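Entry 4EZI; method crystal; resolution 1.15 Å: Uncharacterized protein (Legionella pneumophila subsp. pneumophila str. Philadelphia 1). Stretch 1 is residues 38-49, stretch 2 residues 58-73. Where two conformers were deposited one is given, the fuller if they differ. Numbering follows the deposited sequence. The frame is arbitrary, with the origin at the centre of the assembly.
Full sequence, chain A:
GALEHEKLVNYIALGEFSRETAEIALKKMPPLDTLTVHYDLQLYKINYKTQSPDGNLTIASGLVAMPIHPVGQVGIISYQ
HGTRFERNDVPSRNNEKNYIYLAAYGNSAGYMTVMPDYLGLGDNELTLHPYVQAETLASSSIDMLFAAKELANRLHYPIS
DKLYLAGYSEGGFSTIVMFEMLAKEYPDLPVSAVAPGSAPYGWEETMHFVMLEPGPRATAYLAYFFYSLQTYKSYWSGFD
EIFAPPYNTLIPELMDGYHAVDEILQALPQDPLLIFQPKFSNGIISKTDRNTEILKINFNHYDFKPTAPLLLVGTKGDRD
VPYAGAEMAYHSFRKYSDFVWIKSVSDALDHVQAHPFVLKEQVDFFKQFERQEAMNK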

ATOM      1  N   HIS A  38      -9.026   9.949 -21.141  1.00 10.92           N
ATOM      2  CA  HIS A  38     -10.040  10.993 -21.323  1.00 10.92           C
ATOM      3  C   HIS A  38      -9.664  12.356 -20.746  1.00 10.96           C
ATOM      4  O   HIS A  38     -10.312  13.335 -21.099  1.00 12.32           O
ATOM      5  N   TYR A  39      -8.651  12.425 -19.865  1.00 10.39           N
ATOM      6  CA  TYR A  39      -8.351  13.639 -19.087  1.00 10.66           C
ATOM      7  C   TYR A  39      -6.888  13.945 -18.999  1.00 10.05           C
ATOM      8  O   TYR A  39      -6.063  13.030 -19.067  1.00 10.51           O
ATOM      9  N   ASP A  40      -6.603  15.243 -18.856  1.00 10.25           N
ATOM     10  CA  ASP A  40      -5.340  15.715 -18.302  1.00 10.17           C
ATOM     11  C   ASP A  40      -5.542  15.898 -16.787  1.00 10.11           C
ATOM     12  O   ASP A  40      -6.661  16.172 -16.346  1.00 10.86           O
ATOM     13  N   LEU A  41      -4.471  15.776 -15.999  1.00  9.79           N
ATOM     14  CA  LEU A  41      -4.564  15.977 -14.537  1.00  9.60           C
ATOM     15  C   LEU A  41      -3.746  17.177 -14.100  1.00  9.21           C
ATOM     16  O   LEU A  41      -2.691  17.457 -14.683  1.00 10.60           O
ATOM     17  N   GLN A  42      -4.200  17.859 -13.043  1.00  8.37           N
ATOM     18  CA  GLN A  42      -3.381  18.798 -12.280  1.00  8.96           C
ATOM     19  C   GLN A  42      -2.874  18.071 -11.029  1.00  7.27           C
ATOM     20  O   GLN A  42      -3.648  17.405 -10.323  1.00  8.38           O
ATOM     21  N   LEU A  43      -1.579  18.220 -10.754  1.00  8.56           N
ATOM     22  CA  LEU A  43      -0.925  17.550  -9.649  1.00  7.94           C
ATOM     23  C   LEU A  43      -0.550  18.514  -8.532  1.00  8.33           C
ATOM     24  O   LEU A  43      -0.069  19.619  -8.803  1.00  8.85           O
ATOM     25  N   TYR A  44      -0.697  18.024  -7.296  1.00  8.38           N
ATOM     26  CA  TYR A  44      -0.276  18.725  -6.093  1.00  8.07           C
ATOM     27  C   TYR A  44       0.448  17.759  -5.184  1.00  7.55           C
ATOM     28  O   TYR A  44      -0.002  16.618  -4.989  1.00  8.10           O
ATOM     29  N   LYS A  45       1.551  18.214  -4.593  1.00  8.17           N
ATOM     30  CA  LYS A  45       2.145  17.530  -3.443  1.00  8.33           C
ATOM     31  C   LYS A  45       1.651  18.225  -2.187  1.00  8.11           C
ATOM     32  O   LYS A  45       1.723  19.470  -2.095  1.00 10.10           O
ATOM     33  N   ILE A  46       1.135  17.442  -1.244  1.00  8.35           N
ATOM     34  CA  ILE A  46       0.619  18.003  -0.016  1.00  8.88           C
ATOM     35  C   ILE A  46       1.386  17.478   1.189  1.00  7.73           C
ATOM     36  O   ILE A  46       1.964  16.400   1.164  1.00  8.97           O
ATOM     37  N   ASN A  47       1.327  18.272   2.253  1.00  8.74           N
ATOM     38  CA  ASN A  47       1.788  17.890   3.568  0.50  8.74           C
ATOM     39  C   ASN A  47       0.630  17.990   4.542  1.00  9.36           C
ATOM     40  O   ASN A  47      -0.193  18.927   4.447  1.00  9.90           O
ATOM     41  N   TYR A  48       0.550  17.042   5.465  1.00  8.91           N
ATOM     42  CA  TYR A  48      -0.604  16.931   6.336  1.00  8.51           C
ATOM     43  C   TYR A  48      -0.215  16.377   7.698  1.00  8.54           C
ATOM     44  O   TYR A  48       0.790  15.675   7.865  1.00  9.53           O
ATOM     45  N   LYS A  49      -1.066  16.666   8.673  1.00  9.87           N
ATOM     46  CA  LYS A  49      -0.884  16.217  10.060  1.00  9.44           C
ATOM     47  C   LYS A  49      -1.365  14.791  10.256  1.00  9.71           C
ATOM     48  O   LYS A  49      -2.468  14.433   9.853  1.00 11.73           O
ATOM     49  N   THR A  58       3.166  14.286  13.563  1.00 10.72           N
ATOM     50  CA  THR A  58       4.191  14.266  12.525  1.00 10.52           C
ATOM     51  C   THR A  58       3.554  14.743  11.218  1.00 10.02           C
ATOM     52  O   THR A  58       2.351  14.565  11.037  1.00 11.29           O
ATOM     53  N   ILE A  59       4.352  15.377  10.365  1.00  9.87           N
ATOM     54  CA  ILE A  59       3.845  15.962   9.118  1.00  9.81           C
ATOM     55  C   ILE A  59       4.295  15.066   7.966  1.00  8.41           C
ATOM     56  O   ILE A  59       5.483  14.911   7.711  1.00  9.47           O
ATOM     57  N   ALA A  60       3.325  14.464   7.294  1.00  8.58           N
ATOM     58  CA  ALA A  60       3.574  13.502   6.231  1.00  7.96           C
ATOM     59  C   ALA A  60       3.192  14.100   4.870  1.00  8.25           C
ATOM     60  O   ALA A  60       2.620  15.183   4.803  1.00  8.39           O
ATOM     61  N   SER A  61       3.549  13.400   3.794  1.00  7.44           N
ATOM     62  CA  SER A  61       3.359  13.910   2.434  1.00  7.53           C
ATOM     63  C   SER A  61       2.653  12.915   1.530  1.00  6.88           C
ATOM     64  O   SER A  61       2.581  11.719   1.839  1.00  6.90           O
ATOM     65  N   GLY A  62       2.172  13.385   0.391  1.00  7.38           N
ATOM     66  CA  GLY A  62       1.607  12.545  -0.632  1.00  7.96           C
ATOM     67  C   GLY A  62       1.201  13.360  -1.832  1.00  6.79           C
ATOM     68  O   GLY A  62       1.428  14.591  -1.866  1.00  7.33           O
ATOM     69  N   LEU A  63       0.646  12.686  -2.833  1.00  6.57           N
ATOM     70  CA  LEU A  63       0.245  13.266  -4.096  1.00  6.96           C
ATOM     71  C   LEU A  63      -1.268  13.288  -4.227  1.00  6.38           C
ATOM     72  O   LEU A  63      -1.945  12.314  -3.897  1.00  7.36           O
ATOM     73  N   VAL A  64      -1.788  14.389  -4.772  1.00  6.97           N
ATOM     74  CA  VAL A  64      -3.180  14.471  -5.201  1.00  7.59           C
ATOM     75  C   VAL A  64      -3.209  14.865  -6.679  1.00  7.63           C
ATOM     76  O   VAL A  64      -2.550  15.818  -7.093  1.00  8.91           O
ATOM     77  N   ALA A  65      -3.965  14.134  -7.485  1.00  7.77           N
ATOM     78  CA  ALA A  65      -4.093  14.376  -8.917  1.00  8.11           C
ATOM     79  C   ALA A  65      -5.559  14.545  -9.271  1.00  8.32           C
ATOM     80  O   ALA A  65      -6.372  13.679  -8.969  1.00 10.23           O
HETATM   81  N   MSE A  66      -5.885  15.688  -9.880  1.00  9.55           N
HETATM   82  CA  MSE A  66      -7.258  16.102 -10.157  1.00  9.64           C
HETATM   83  C   MSE A  66      -7.491  16.175 -11.669  1.00 10.68           C
HETATM   84  O   MSE A  66      -6.904  17.038 -12.337  1.00 11.02           O
ATOM     85  N   PRO A  67      -8.384  15.326 -12.204  1.00  9.97           N
ATOM     86  CA  PRO A  67      -8.803  15.499 -13.603  1.00 10.73           C
ATOM     87  C   PRO A  67      -9.306  16.916 -13.872  1.00 10.21           C
ATOM     88  O   PRO A  67     -10.107  17.462 -13.118  1.00 10.66           O
ATOM     89  N   ILE A  68      -8.812  17.488 -14.958  1.00 10.12           N
ATOM     90  CA  ILE A  68      -9.185  18.831 -15.373  1.00 12.24           C
ATOM     91  C   ILE A  68     -10.414  18.660 -16.341  1.00 13.52           C
ATOM     92  O   ILE A  68     -10.436  17.810 -17.214  1.00 16.11           O
ATOM     93  N   HIS A  69     -11.428  19.457 -16.147  1.00 17.59           N
ATOM     94  CA  HIS A  69     -12.640  19.382 -16.948  1.00 15.46           C
ATOM     95  C   HIS A  69     -13.376  18.045 -16.875  1.00 13.40           C
ATOM     96  O   HIS A  69     -13.657  17.420 -17.906  1.00 15.31           O
ATOM     97  N   PRO A  70     -13.729  17.616 -15.660  1.00 12.36           N
ATOM     98  CA  PRO A  70     -14.459  16.368 -15.547  1.00 13.09           C
ATOM     99  C   PRO A  70     -15.822  16.431 -16.263  1.00 12.54           C
ATOM    100  O   PRO A  70     -16.491  17.460 -16.221  1.00 16.55           O
ATOM    101  N   VAL A  71     -16.193  15.333 -16.909  1.00 13.38           N
ATOM    102  CA  VAL A  71     -17.489  15.228 -17.632  1.00 14.51           C
ATOM    103  C   VAL A  71     -18.600  14.784 -16.668  1.00 14.77           C
ATOM    104  O   VAL A  71     -19.771  15.169 -16.779  1.00 15.07           O
ATOM    105  N   GLY A  72     -18.218  13.979 -15.692  1.00 18.24           N
ATOM    106  CA  GLY A  72     -19.130  13.555 -14.641  1.00 18.77           C
ATOM    107  C   GLY A  72     -18.677  14.080 -13.290  1.00 19.93           C
ATOM    108  O   GLY A  72     -17.662  14.806 -13.165  1.00 23.05           O
ATOM    109  N   GLN A  73     -19.410  13.713 -12.254  1.00 18.84           N
ATOM    110  CA  GLN A  73     -19.004  14.088 -10.899  1.00 18.15           C
ATOM    111  C   GLN A  73     -17.864  13.163 -10.493  1.00 15.05           C
ATOM    112  O   GLN A  73     -17.889  11.982 -10.800  1.00 17.76           O
TER

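Two neighbouring antiparallel strands, 41-49 and 58-67, pair edge to edge through their backbones, and their side chains pack as cross-strand neighbours on the two faces of the sheet, with a tyrosine set against Pro67 by one ring face and meeting the loop after the second strand with its edge. Backbone hydrogen bonds set the register, for example Tyr44 N to Val64 O and Val64 N to Tyr44 O, both 2.9 Å; because the strands are paired in this way, side chains lie beside one another rather than pointing across the interface.

One face carries Leu41, Leu43, Lys45, Asn47 and Lys49 with Pro67, Ala65, Leu63, Ser61 and Ile59. Leu41 and Leu43, both m,t, converge on the small Ala65: its CB lies 3.8 Å from Leu41 CD1 and 3.6 Å from Leu43 CD2. Leu41 CD2 also reaches Pro67 CG at 3.9 Å. Leu63 (t,p) touches Leu43 more loosely, Leu63 CD1 to Leu43 CB being 4.5 Å. Farther along, Asn47 CB meets Ile59 CG2 at 3.8 Å, and the extended Lys49 (m,t,t,t) lays its CG 3.8 Å from CD1 of Ile59 (m,m). Water 2 ties this end together, accepting from Asn47 ND2 and donating to Ile59 O, each at 2.9 Å.

The other face carries Gln42, Tyr44, Ile46 and Tyr48 with Met66, Val64 and Ala60; Gly62 sits among them without a side chain. Tyr48 (chi1 p) turns its ring face over Ala60, whose CB is 4.0 Å from the Tyr48 ring centroid in a CH-pi contact. Water 3 extends the link, lying 2.8 Å from Tyr48 OH and donating to Ser61 O at 2.8 Å. Ile46 (p,t) places CD1 4.0 Å from Val64 CG2 (Val64 chi1 t). Tyr44 (chi1 m) meets the selenomethionine Met66 (m,t,t) obliquely, with Tyr44 CE2 4.2 Å from Met66 SE. The end of Gln42 leads away from the second stretch, and its NE2 donates to Leu43 O at 3.0 Å within its own strand.

Beyond the paired core, Tyr39 (chi1 m) points toward the second stretch. Pro67 CB lies over one face of its ring, 4.0 Å from Tyr39 CG, while the carbonyls of Ile68 and His69 approach the ring edge, His69 O at 3.4 Å from Tyr39 CE1. Water 1 joins the ring's tip to the loop: it is hydrogen-bonded to Tyr39 OH at 2.7 Å and accepts from Gly72 N at 2.9 Å. Nearby, Ile68 (m,t) folds its end back, bringing CD1 4.2 Å from Asp40 CB.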

ATOM      1  CB  HIS A  38     -11.373  10.561 -20.682  1.00 12.40           C
ATOM      2  CG  HIS A  38     -11.900   9.256 -21.174  1.00 11.09           C
ATOM      3  ND1 HIS A  38     -12.538   9.128 -22.394  1.00 13.58           N
ATOM      4  CD2 HIS A  38     -11.912   8.025 -20.605  1.00 12.10           C
ATOM      5  CE1 HIS A  38     -12.912   7.869 -22.548  1.00 15.25           C
ATOM      6  NE2 HIS A  38     -12.547   7.184 -21.477  1.00 14.53           N
ATOM      7  CB  TYR A  39      -8.846  13.459 -17.646  1.00 11.14           C
ATOM      8  CG  TYR A  39     -10.335  13.276 -17.580  1.00 10.40           C
ATOM      9  CD1 TYR A  39     -11.170  14.347 -17.822  1.00 12.40           C
ATOM     10  CD2 TYR A  39     -10.903  12.051 -17.297  1.00 11.33           C
ATOM     11  CE1 TYR A  39     -12.529  14.196 -17.784  1.00 13.82           C
ATOM     12  CE2 TYR A  39     -12.282  11.879 -17.251  1.00 14.10           C
ATOM     13  CZ  TYR A  39     -13.090  12.965 -17.481  1.00 14.43           C
ATOM     14  OH  TYR A  39     -14.463  12.801 -17.456  1.00 18.10           O
ATOM     15  CB  ASP A  40      -4.931  17.047 -18.955  1.00 11.38           C
ATOM     16  CG  ASP A  40      -4.957  16.991 -20.449  1.00 12.96           C
ATOM     17  OD1 ASP A  40      -4.264  16.156 -21.014  1.00 13.69           O
ATOM     18  OD2 ASP A  40      -5.683  17.802 -21.081  1.00 18.90           O
ATOM     19  CB  LEU A  41      -4.046  14.754 -13.757  1.00  8.87           C
ATOM     20  CG  LEU A  41      -4.454  13.376 -14.261  1.00  9.40           C
ATOM     21  CD1 LEU A  41      -3.809  12.287 -13.411  1.00  9.48           C
ATOM     22  CD2 LEU A  41      -5.985  13.252 -14.269  1.00 10.95           C
ATOM     23  CB  GLN A  42      -4.193  20.024 -11.882  1.00 10.38           C
ATOM     24  CG  GLN A  42      -3.483  20.991 -10.888  1.00 12.68           C
ATOM     25  CD  GLN A  42      -2.281  21.728 -11.442  1.00 13.69           C
ATOM     26  OE1 GLN A  42      -2.379  22.383 -12.472  1.00 15.76           O
ATOM     27  NE2 GLN A  42      -1.134  21.655 -10.732  1.00 12.74           N
ATOM     28  CB  LEU A  43       0.376  16.885 -10.140  1.00  9.40           C
ATOM     29  CG  LEU A  43       0.324  15.934 -11.313  1.00 11.66           C
ATOM     30  CD1 LEU A  43       1.702  15.302 -11.564  1.00 14.13           C
ATOM     31  CD2 LEU A  43      -0.651  14.872 -11.052  1.00 13.04           C
ATOM     32  CB  TYR A  44      -1.474  19.274  -5.331  1.00  8.69           C
ATOM     33  CG  TYR A  44      -2.179  20.404  -6.047  1.00  9.86           C
ATOM     34  CD1 TYR A  44      -1.701  21.700  -5.963  1.00 11.99           C
ATOM     35  CD2 TYR A  44      -3.317  20.174  -6.792  1.00 12.23           C
ATOM     36  CE1 TYR A  44      -2.340  22.754  -6.600  1.00 13.43           C
ATOM     37  CE2 TYR A  44      -3.954  21.230  -7.469  1.00 13.55           C
ATOM     38  CZ  TYR A  44      -3.436  22.505  -7.369  1.00 12.34           C
ATOM     39  OH  TYR A  44      -4.070  23.546  -8.020  1.00 15.25           O
ATOM     40  CB  LYS A  45       3.688  17.574  -3.509  1.00 12.13           C
ATOM     41  CG  LYS A  45       4.376  17.105  -2.233  1.00 13.85           C
ATOM     42  CD  LYS A  45       5.880  16.843  -2.455  1.00 16.84           C
ATOM     43  CE  LYS A  45       6.681  18.073  -2.555  1.00 21.86           C
ATOM     44  NZ  LYS A  45       6.676  18.661  -1.237  1.00 18.78           N
ATOM     45  CB  ILE A  46      -0.913  17.758   0.149  1.00  9.79           C
ATOM     46  CG1 ILE A  46      -1.265  16.301   0.508  1.00  9.71           C
ATOM     47  CG2 ILE A  46      -1.691  18.179  -1.103  1.00 11.31           C
ATOM     48  CD1 ILE A  46      -2.787  16.113   0.792  1.00 11.90           C
ATOM     49  CB  ASN A  47       2.957  18.755   4.008  0.50  9.26           C
ATOM     50  CG  ASN A  47       4.043  18.811   2.975  0.50  9.80           C
ATOM     51  OD1 ASN A  47       4.067  19.703   2.120  0.50 11.55           O
ATOM     52  ND2 ASN A  47       4.958  17.854   3.036  0.50  9.31           N
ATOM     53  CB  TYR A  48      -1.691  16.071   5.671  1.00  9.25           C
ATOM     54  CG  TYR A  48      -1.311  14.615   5.519  1.00  8.74           C
ATOM     55  CD1 TYR A  48      -0.523  14.178   4.452  1.00  8.69           C
ATOM     56  CD2 TYR A  48      -1.704  13.666   6.473  1.00  9.05           C
ATOM     57  CE1 TYR A  48      -0.178  12.857   4.316  1.00  8.37           C
ATOM     58  CE2 TYR A  48      -1.343  12.340   6.346  1.00  9.71           C
ATOM     59  CZ  TYR A  48      -0.609  11.922   5.253  1.00  8.47           C
ATOM     60  OH  TYR A  48      -0.239  10.600   5.106  1.00  8.91           O
ATOM     61  CB  LYS A  49      -1.688  17.094  11.020  1.00 11.24           C
ATOM     62  CG  LYS A  49      -1.280  18.525  11.026  1.00 12.97           C
ATOM     63  CD  LYS A  49      -2.143  19.322  12.011  1.00 17.23           C
ATOM     64  CE  LYS A  49      -1.657  20.747  12.101  1.00 22.70           C
ATOM     65  NZ  LYS A  49      -2.501  21.506  13.069  1.00 26.45           N
ATOM     66  CB  THR A  58       4.814  12.854  12.403  1.00 10.44           C
ATOM     67  OG1 THR A  58       5.964  12.909  11.563  1.00 12.44           O
ATOM     68  CG2 THR A  58       3.832  11.835  11.862  1.00 11.22           C
ATOM     69  CB  ILE A  59       4.321  17.436   8.908  1.00  9.52           C
ATOM     70  CG1 ILE A  59       3.956  18.309  10.106  1.00 13.24           C
ATOM     71  CG2 ILE A  59       3.754  17.975   7.612  1.00 11.34           C
ATOM     72  CD1 ILE A  59       2.529  18.309  10.509  1.00 14.44           C
ATOM     73  CB  ALA A  60       2.776  12.208   6.524  1.00  8.79           C
ATOM     74  CB  SER A  61       4.718  14.328   1.849  1.00  8.35           C
ATOM     75  OG  SER A  61       5.687  13.286   1.893  1.00  8.37           O
ATOM     76  CB  LEU A  63       0.804  12.424  -5.239  1.00  6.90           C
ATOM     77  CG  LEU A  63       0.729  13.038  -6.644  1.00  8.20           C
ATOM     78  CD1 LEU A  63       1.678  14.237  -6.789  1.00  9.84           C
ATOM     79  CD2 LEU A  63       1.041  11.990  -7.690  1.00  9.54           C
ATOM     80  CB  VAL A  64      -3.990  15.505  -4.392  1.00  8.67           C
ATOM     81  CG1 VAL A  64      -5.438  15.532  -4.861  1.00 10.87           C
ATOM     82  CG2 VAL A  64      -3.886  15.208  -2.908  1.00  9.49           C
ATOM     83  CB  ALA A  65      -3.495  13.228  -9.705  1.00 10.46           C
HETATM   84  CB  MSE A  66      -7.545  17.485  -9.543  1.00 10.81           C
HETATM   85  CG  MSE A  66      -7.545  17.472  -8.034  1.00 13.09           C
HETATM   86 SE   MSE A  66      -7.624  19.277  -7.295  0.75 18.50          SE
HETATM   87  CE  MSE A  66      -7.651  18.865  -5.394  1.00 23.87           C
ATOM     88  CB  PRO A  67      -9.923  14.471 -13.757  1.00 11.74           C
ATOM     89  CG  PRO A  67      -9.605  13.393 -12.771  1.00 12.14           C
ATOM     90  CD  PRO A  67      -8.979  14.115 -11.605  1.00 11.90           C
ATOM     91  CB  ILE A  68      -7.999  19.549 -16.080  1.00 12.09           C
ATOM     92  CG1 ILE A  68      -6.760  19.612 -15.164  1.00 12.40           C
ATOM     93  CG2 ILE A  68      -8.410  20.952 -16.564  1.00 16.17           C
ATOM     94  CD1 ILE A  68      -5.444  19.905 -15.942  1.00 13.31           C
ATOM     95  CB  HIS A  69     -12.373  19.708 -18.420  1.00 17.29           C
ATOM     96  CG  HIS A  69     -11.785  21.061 -18.642  1.00 22.84           C
ATOM     97  ND1 HIS A  69     -10.886  21.322 -19.655  1.00 29.12           N
ATOM     98  CD2 HIS A  69     -11.950  22.225 -17.973  1.00 27.59           C
ATOM     99  CE1 HIS A  69     -10.528  22.594 -19.603  1.00 28.56           C
ATOM    100  NE2 HIS A  69     -11.158  23.164 -18.590  1.00 31.02           N
ATOM    101  CB  PRO A  70     -14.609  16.190 -14.047  1.00 14.35           C
ATOM    102  CG  PRO A  70     -14.432  17.529 -13.471  1.00 15.08           C
ATOM    103  CD  PRO A  70     -13.504  18.245 -14.347  1.00 13.73           C
ATOM    104  CB  VAL A  71     -17.292  14.285 -18.873  1.00 15.71           C
ATOM    105  CG1 VAL A  71     -18.595  13.995 -19.608  1.00 17.58           C
ATOM    106  CG2 VAL A  71     -16.252  14.922 -19.823  1.00 17.88           C
ATOM    107  CB  GLN A  73     -20.160  14.010  -9.892  1.00 21.53           C
ATOM    108  CG  GLN A  73     -19.946  14.946  -8.669  1.00 26.70           C
ATOM    109  CD  GLN A  73     -21.205  15.148  -7.826  1.00 31.42           C
ATOM    110  OE1 GLN A  73     -21.882  14.190  -7.475  1.00 26.19           O
ATOM    111  NE2 GLN A  73     -21.499  16.401  -7.478  1.00 36.97           N
TER
HETATM  112  O   HOH W   1     -15.702  12.663 -15.048  1.00 29.08           O
HETATM  113  O   HOH W   2       5.987  16.222   5.190  1.00 16.05           O
HETATM  114  O   HOH W   3       2.177   9.889   3.944  1.00  7.73           O